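Local atomic coordinates of stress-induced-phosphoprotein 1 (Caenorhabditis elegans, PDB entry 4GCN), a protein that binds the chaperones Hsp70 and Hsp90 as a co-chaperone, inhibits the Hsp90 ATPase and raises thermotolerance and longevity in the worm. Residues 41-52 / 61-72. Sequence-based numbering, arbitrary orientation.
Sequences NITFYNNKAAVY and CVQFCEKAVEVG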
ATOM      1  N   ASN A  41       0.407   8.586   8.855  1.00 28.49           N
ATOM      2  CA  ASN A  41      -0.747   7.664   8.676  1.00 27.53           C
ATOM      3  C   ASN A  41      -0.536   6.695   7.496  1.00 26.57           C
ATOM      4  O   ASN A  41      -0.582   7.053   6.293  1.00 26.67           O
ATOM      5  CB  ASN A  41      -2.026   8.460   8.542  1.00 27.76           C
ATOM      6  CG  ASN A  41      -3.282   7.592   8.526  1.00 28.74           C
ATOM      7  OD1 ASN A  41      -3.223   6.413   8.263  1.00 28.10           O
ATOM      8  ND2 ASN A  41      -4.446   8.206   8.828  1.00 29.98           N
ATOM      9  N   ILE A  42      -0.297   5.442   7.851  1.00 24.86           N
ATOM     10  CA  ILE A  42      -0.058   4.373   6.862  1.00 23.07           C
ATOM     11  C   ILE A  42      -1.131   4.284   5.768  1.00 24.80           C
ATOM     12  O   ILE A  42      -0.807   3.998   4.622  1.00 26.05           O
ATOM     13  CB  ILE A  42       0.077   2.984   7.558  1.00 24.49           C
ATOM     14  CG1 ILE A  42       0.670   1.922   6.591  1.00 22.59           C
ATOM     15  CG2 ILE A  42      -1.293   2.435   8.066  1.00 25.85           C
ATOM     16  CD1 ILE A  42       1.037   0.592   7.286  1.00 19.90           C
ATOM     17  N   THR A  43      -2.384   4.510   6.118  1.00 26.47           N
ATOM     18  CA  THR A  43      -3.496   4.356   5.178  1.00 25.50           C
ATOM     19  C   THR A  43      -3.237   5.162   3.886  1.00 26.50           C
ATOM     20  O   THR A  43      -3.557   4.702   2.803  1.00 28.64           O
ATOM     21  CB  THR A  43      -4.798   4.887   5.780  1.00 28.96           C
ATOM     22  OG1 THR A  43      -5.066   4.190   6.991  1.00 31.41           O
ATOM     23  CG2 THR A  43      -5.978   4.698   4.834  1.00 32.34           C
ATOM     24  N   PHE A  44      -2.602   6.317   4.008  1.00 25.76           N
ATOM     25  CA  PHE A  44      -2.442   7.192   2.808  1.00 25.45           C
ATOM     26  C   PHE A  44      -1.458   6.583   1.824  1.00 24.52           C
ATOM     27  O   PHE A  44      -1.599   6.749   0.588  1.00 23.45           O
ATOM     28  CB  PHE A  44      -2.014   8.609   3.179  1.00 25.51           C
ATOM     29  CG  PHE A  44      -2.844   9.273   4.239  1.00 24.38           C
ATOM     30  CD1 PHE A  44      -4.196   8.934   4.456  1.00 24.94           C
ATOM     31  CD2 PHE A  44      -2.272  10.252   5.050  1.00 27.03           C
ATOM     32  CE1 PHE A  44      -4.923   9.544   5.462  1.00 26.75           C
ATOM     33  CE2 PHE A  44      -2.988  10.863   6.030  1.00 26.68           C
ATOM     34  CZ  PHE A  44      -4.305  10.497   6.271  1.00 28.43           C
ATOM     35  N   TYR A  45      -0.418   5.958   2.377  1.00 24.42           N
ATOM     36  CA  TYR A  45       0.633   5.297   1.582  1.00 23.58           C
ATOM     37  C   TYR A  45       0.128   4.044   0.900  1.00 23.98           C
ATOM     38  O   TYR A  45       0.333   3.874  -0.346  1.00 25.93           O
ATOM     39  CB  TYR A  45       1.868   5.036   2.426  1.00 24.81           C
ATOM     40  CG  TYR A  45       2.432   6.269   3.033  1.00 24.46           C
ATOM     41  CD1 TYR A  45       3.333   7.074   2.337  1.00 27.00           C
ATOM     42  CD2 TYR A  45       2.119   6.636   4.311  1.00 25.67           C
ATOM     43  CE1 TYR A  45       3.899   8.198   2.913  1.00 27.31           C
ATOM     44  CE2 TYR A  45       2.684   7.758   4.881  1.00 27.55           C
ATOM     45  CZ  TYR A  45       3.570   8.544   4.165  1.00 27.26           C
ATOM     46  OH  TYR A  45       4.108   9.658   4.722  1.00 28.80           O
ATOM     47  N   ASN A  46      -0.723   3.301   1.598  1.00 23.69           N
ATOM     48  CA  ASN A  46      -1.345   2.158   1.009  1.00 22.57           C
ATOM     49  C   ASN A  46      -2.341   2.610  -0.057  1.00 25.31           C
ATOM     50  O   ASN A  46      -2.422   1.953  -1.089  1.00 25.55           O
ATOM     51  CB  ASN A  46      -2.073   1.240   2.011  1.00 22.87           C
ATOM     52  CG  ASN A  46      -1.129   0.363   2.860  1.00 23.65           C
ATOM     53  OD1 ASN A  46      -0.025   0.052   2.444  1.00 25.03           O
ATOM     54  ND2 ASN A  46      -1.601  -0.060   4.068  1.00 22.40           N
ATOM     55  N   ASN A  47      -3.111   3.692   0.185  1.00 23.29           N
ATOM     56  CA  ASN A  47      -4.112   4.096  -0.825  1.00 24.42           C
ATOM     57  C   ASN A  47      -3.401   4.612  -2.070  1.00 23.36           C
ATOM     58  O   ASN A  47      -3.785   4.301  -3.158  1.00 22.67           O
ATOM     59  CB  ASN A  47      -5.050   5.164  -0.265  1.00 26.16           C
ATOM     60  CG  ASN A  47      -6.075   4.620   0.719  1.00 30.75           C
ATOM     61  OD1 ASN A  47      -6.989   5.330   1.066  1.00 39.16           O
ATOM     62  ND2 ASN A  47      -5.939   3.401   1.152  1.00 26.86           N
ATOM     63  N   LYS A  48      -2.283   5.320  -1.935  1.00 21.90           N
ATOM     64  CA  LYS A  48      -1.533   5.752  -3.097  1.00 24.13           C
ATOM     65  C   LYS A  48      -0.951   4.568  -3.902  1.00 25.24           C
ATOM     66  O   LYS A  48      -0.998   4.569  -5.122  1.00 26.35           O
ATOM     67  CB  LYS A  48      -0.360   6.619  -2.716  1.00 28.80           C
ATOM     68  CG  LYS A  48      -0.737   8.069  -2.591  1.00 31.45           C
ATOM     69  CD  LYS A  48       0.439   8.981  -2.695  1.00 31.42           C
ATOM     70  CE  LYS A  48       1.156   9.053  -4.031  1.00 31.30           C
ATOM     71  NZ  LYS A  48       0.803  10.146  -4.989  1.00 29.16           N
ATOM     72  N   ALA A  49      -0.490   3.548  -3.194  1.00 22.31           N
ATOM     73  CA  ALA A  49      -0.019   2.295  -3.807  1.00 21.74           C
ATOM     74  C   ALA A  49      -1.082   1.621  -4.638  1.00 25.21           C
ATOM     75  O   ALA A  49      -0.825   1.164  -5.737  1.00 24.25           O
ATOM     76  CB  ALA A  49       0.577   1.364  -2.723  1.00 21.46           C
ATOM     77  N   ALA A  50      -2.299   1.584  -4.109  1.00 24.71           N
ATOM     78  CA  ALA A  50      -3.421   1.009  -4.788  1.00 24.96           C
ATOM     79  C   ALA A  50      -3.742   1.756  -6.076  1.00 24.70           C
ATOM     80  O   ALA A  50      -4.039   1.141  -7.106  1.00 26.81           O
ATOM     81  CB  ALA A  50      -4.613   1.001  -3.867  1.00 28.46           C
ATOM     82  N   VAL A  51      -3.689   3.073  -6.046  1.00 24.29           N
ATOM     83  CA  VAL A  51      -3.879   3.860  -7.261  1.00 26.95           C
ATOM     84  C   VAL A  51      -2.798   3.521  -8.277  1.00 25.96           C
ATOM     85  O   VAL A  51      -3.117   3.251  -9.432  1.00 23.58           O
ATOM     86  CB  VAL A  51      -3.879   5.367  -7.002  1.00 26.36           C
ATOM     87  CG1 VAL A  51      -4.122   6.112  -8.313  1.00 28.18           C
ATOM     88  CG2 VAL A  51      -4.941   5.707  -5.961  1.00 26.80           C
ATOM     89  N   TYR A  52      -1.524   3.546  -7.857  1.00 25.12           N
ATOM     90  CA  TYR A  52      -0.435   3.237  -8.772  1.00 25.35           C
ATOM     91  C   TYR A  52      -0.579   1.867  -9.413  1.00 25.48           C
ATOM     92  O   TYR A  52      -0.337   1.730 -10.575  1.00 25.50           O
ATOM     93  CB  TYR A  52       0.946   3.345  -8.121  1.00 23.27           C
ATOM     94  CG  TYR A  52       1.448   4.751  -7.872  1.00 27.25           C
ATOM     95  CD1 TYR A  52       1.437   5.722  -8.895  1.00 27.63           C
ATOM     96  CD2 TYR A  52       1.930   5.125  -6.621  1.00 25.71           C
ATOM     97  CE1 TYR A  52       1.966   6.988  -8.692  1.00 29.44           C
ATOM     98  CE2 TYR A  52       2.412   6.386  -6.395  1.00 26.57           C
ATOM     99  CZ  TYR A  52       2.399   7.313  -7.410  1.00 29.99           C
ATOM    100  OH  TYR A  52       2.837   8.561  -7.134  1.00 29.10           O
ATOM    101  N   CYS A  61       4.078   1.830  -7.221  1.00 23.70           N
ATOM    102  CA  CYS A  61       3.308   1.069  -6.239  1.00 24.00           C
ATOM    103  C   CYS A  61       4.240   0.483  -5.178  1.00 26.00           C
ATOM    104  O   CYS A  61       4.033   0.692  -3.986  1.00 22.86           O
ATOM    105  CB  CYS A  61       2.523  -0.001  -6.913  1.00 24.38           C
ATOM    106  SG  CYS A  61       1.615  -1.085  -5.827  1.00 25.78           S
ATOM    107  N   VAL A  62       5.267  -0.226  -5.627  1.00 23.59           N
ATOM    108  CA  VAL A  62       6.258  -0.811  -4.738  1.00 24.20           C
ATOM    109  C   VAL A  62       6.865   0.243  -3.838  1.00 23.71           C
ATOM    110  O   VAL A  62       7.015   0.003  -2.649  1.00 22.89           O
ATOM    111  CB  VAL A  62       7.403  -1.584  -5.473  1.00 21.71           C
ATOM    112  CG1 VAL A  62       8.587  -1.945  -4.517  1.00 20.56           C
ATOM    113  CG2 VAL A  62       6.871  -2.802  -6.175  1.00 20.70           C
ATOM    114  N   GLN A  63       7.211   1.392  -4.405  1.00 24.95           N
ATOM    115  CA  GLN A  63       7.844   2.485  -3.652  1.00 27.82           C
ATOM    116  C   GLN A  63       6.940   2.954  -2.530  1.00 23.84           C
ATOM    117  O   GLN A  63       7.374   3.120  -1.415  1.00 23.86           O
ATOM    118  CB  GLN A  63       8.256   3.655  -4.588  1.00 29.06           C
ATOM    119  CG  GLN A  63       9.419   3.260  -5.482  1.00 33.75           C
ATOM    120  CD  GLN A  63       9.518   4.028  -6.799  1.00 34.75           C
ATOM    121  OE1 GLN A  63       9.175   5.205  -6.845  1.00 31.58           O
ATOM    122  NE2 GLN A  63      10.040   3.367  -7.865  1.00 32.43           N
ATOM    123  N   PHE A  64       5.667   3.034  -2.792  1.00 23.39           N
ATOM    124  CA  PHE A  64       4.754   3.434  -1.738  1.00 24.22           C
ATOM    125  C   PHE A  64       4.449   2.343  -0.717  1.00 24.81           C
ATOM    126  O   PHE A  64       4.118   2.644   0.429  1.00 26.41           O
ATOM    127  CB  PHE A  64       3.521   4.136  -2.326  1.00 23.55           C
ATOM    128  CG  PHE A  64       3.797   5.595  -2.569  1.00 25.38           C
ATOM    129  CD1 PHE A  64       4.602   5.996  -3.623  1.00 27.23           C
ATOM    130  CD2 PHE A  64       3.390   6.552  -1.645  1.00 27.42           C
ATOM    131  CE1 PHE A  64       4.939   7.351  -3.804  1.00 30.00           C
ATOM    132  CE2 PHE A  64       3.717   7.894  -1.829  1.00 29.07           C
ATOM    133  CZ  PHE A  64       4.501   8.296  -2.892  1.00 30.09           C
ATOM    134  N   CYS A  65       4.554   1.073  -1.132  1.00 21.39           N
ATOM    135  CA  CYS A  65       4.463  -0.032  -0.193  1.00 18.86           C
ATOM    136  C   CYS A  65       5.626   0.024   0.767  1.00 20.81           C
ATOM    137  O   CYS A  65       5.482  -0.232   1.951  1.00 20.28           O
ATOM    138  CB  CYS A  65       4.483  -1.361  -0.957  1.00 20.06           C
ATOM    139  SG  CYS A  65       2.991  -1.654  -1.918  1.00 24.27           S
ATOM    140  N   GLU A  66       6.765   0.349   0.247  1.00 21.22           N
ATOM    141  CA  GLU A  66       7.977   0.438   1.061  1.00 22.76           C
ATOM    142  C   GLU A  66       7.838   1.579   2.104  1.00 23.98           C
ATOM    143  O   GLU A  66       8.222   1.453   3.303  1.00 23.26           O
ATOM    144  CB  GLU A  66       9.185   0.703   0.156  1.00 25.36           C
ATOM    145  CG  GLU A  66       9.624  -0.485  -0.722  1.00 29.16           C
ATOM    146  CD  GLU A  66      10.586  -0.082  -1.897  1.00 32.99           C
ATOM    147  OE1 GLU A  66      10.886   1.104  -2.114  1.00 33.09           O
ATOM    148  OE2 GLU A  66      11.073  -0.961  -2.617  1.00 37.69           O
ATOM    149  N   LYS A  67       7.351   2.716   1.635  1.00 24.12           N
ATOM    150  CA  LYS A  67       6.956   3.819   2.530  1.00 25.29           C
ATOM    151  C   LYS A  67       5.921   3.371   3.618  1.00 23.39           C
ATOM    152  O   LYS A  67       6.146   3.609   4.784  1.00 23.85           O
ATOM    153  CB  LYS A  67       6.444   5.048   1.746  1.00 28.01           C
ATOM    154  CG  LYS A  67       7.509   5.907   1.082  1.00 33.19           C
ATOM    155  CD  LYS A  67       6.811   6.963   0.195  1.00 35.21           C
ATOM    156  CE  LYS A  67       7.736   7.838  -0.615  1.00 38.67           C
ATOM    157  NZ  LYS A  67       9.016   8.138   0.089  1.00 41.38           N
ATOM    158  N   ALA A  68       4.863   2.651   3.248  1.00 22.78           N
ATOM    159  CA  ALA A  68       3.889   2.188   4.207  1.00 22.31           C
ATOM    160  C   ALA A  68       4.528   1.352   5.310  1.00 23.52           C
ATOM    161  O   ALA A  68       4.218   1.503   6.471  1.00 22.79           O
ATOM    162  CB  ALA A  68       2.772   1.391   3.479  1.00 23.07           C
ATOM    163  N   VAL A  69       5.392   0.432   4.917  1.00 22.34           N
ATOM    164  CA  VAL A  69       6.055  -0.442   5.847  1.00 23.32           C
ATOM    165  C   VAL A  69       6.905   0.384   6.799  1.00 22.84           C
ATOM    166  O   VAL A  69       6.845   0.167   8.031  1.00 26.03           O
ATOM    167  CB  VAL A  69       6.946  -1.503   5.139  1.00 23.25           C
ATOM    168  CG1 VAL A  69       7.836  -2.246   6.126  1.00 23.15           C
ATOM    169  CG2 VAL A  69       6.130  -2.460   4.329  1.00 20.51           C
ATOM    170  N   GLU A  70       7.673   1.321   6.283  1.00 24.74           N
ATOM    171  CA  GLU A  70       8.567   2.122   7.114  0.50 26.18           C
ATOM    172  C   GLU A  70       7.762   2.970   8.126  1.00 28.30           C
ATOM    173  O   GLU A  70       8.054   2.999   9.342  1.00 26.21           O
ATOM    174  CB  GLU A  70       9.394   3.022   6.201  0.50 29.08           C
ATOM    175  CG  GLU A  70      10.520   3.742   6.880  0.50 31.93           C
ATOM    176  CD  GLU A  70      11.327   4.553   5.883  0.50 34.59           C
ATOM    177  OE1 GLU A  70      11.558   4.079   4.734  0.50 35.09           O
ATOM    178  OE2 GLU A  70      11.699   5.677   6.242  0.50 39.12           O
ATOM    179  N   VAL A  71       6.749   3.647   7.601  1.00 26.69           N
ATOM    180  CA  VAL A  71       5.856   4.474   8.385  1.00 28.31           C
ATOM    181  C   VAL A  71       5.084   3.642   9.405  1.00 27.12           C
ATOM    182  O   VAL A  71       4.896   4.083  10.553  1.00 28.22           O
ATOM    183  CB  VAL A  71       4.869   5.243   7.436  1.00 27.36           C
ATOM    184  CG1 VAL A  71       3.698   5.854   8.229  1.00 29.13           C
ATOM    185  CG2 VAL A  71       5.670   6.300   6.683  1.00 26.89           C
ATOM    186  N   GLY A  72       4.584   2.495   8.973  1.00 28.12           N
ATOM    187  CA  GLY A  72       3.810   1.594   9.817  1.00 27.70           C
ATOM    188  C   GLY A  72       4.636   1.135  10.996  1.00 30.21           C
ATOM    189  O   GLY A  72       4.145   1.077  12.138  1.00 28.38           O
TER
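Tyr45 and Phe64 each drop as a knob into a hole of the facing helix, in the antiparallel helix hairpin predicted as the second TPR repeat of this N-terminal domain. The short axes run at 167° and approach to 8.1 Å, with small Ala49 and Ala68 at the close approach and Tyr45 CB 3.9 Å from Ala68 CB. Phe64 is gripped from several sides: Lys48, its chain bent at chi3 (67°), lays CE over one ring face, offset toward the rim and 3.9 Å from the centroid, while Lys67 CD, from Phe64's own helix, lies over the opposite face near its rim. Tyr52 comes in obliquely, planes at 49°, with CE2 3.6 Å from Phe64 CD1. Cutting Phe64 back to an alanine would probably open a gap among Tyr45, Lys48 and Tyr52 and leave the CD-CE part of Lys48 without the ring it lies over. Further along, Val71 brings CG2 to 3.8 Å from Tyr45 CE2, an off-centre CH-pi contact, and Ile42 reaches past Ala68 with CD1 3.9 Å from Gly72 CA. Lys48 forms a salt bridge with Asp32, and Tyr45 OH hydrogen-bonds to Pro39 O. Phe44, Tyr45 and Val51 touch helix 24-37, while helix 79-95 takes up Asn46, Cys61 and Val62.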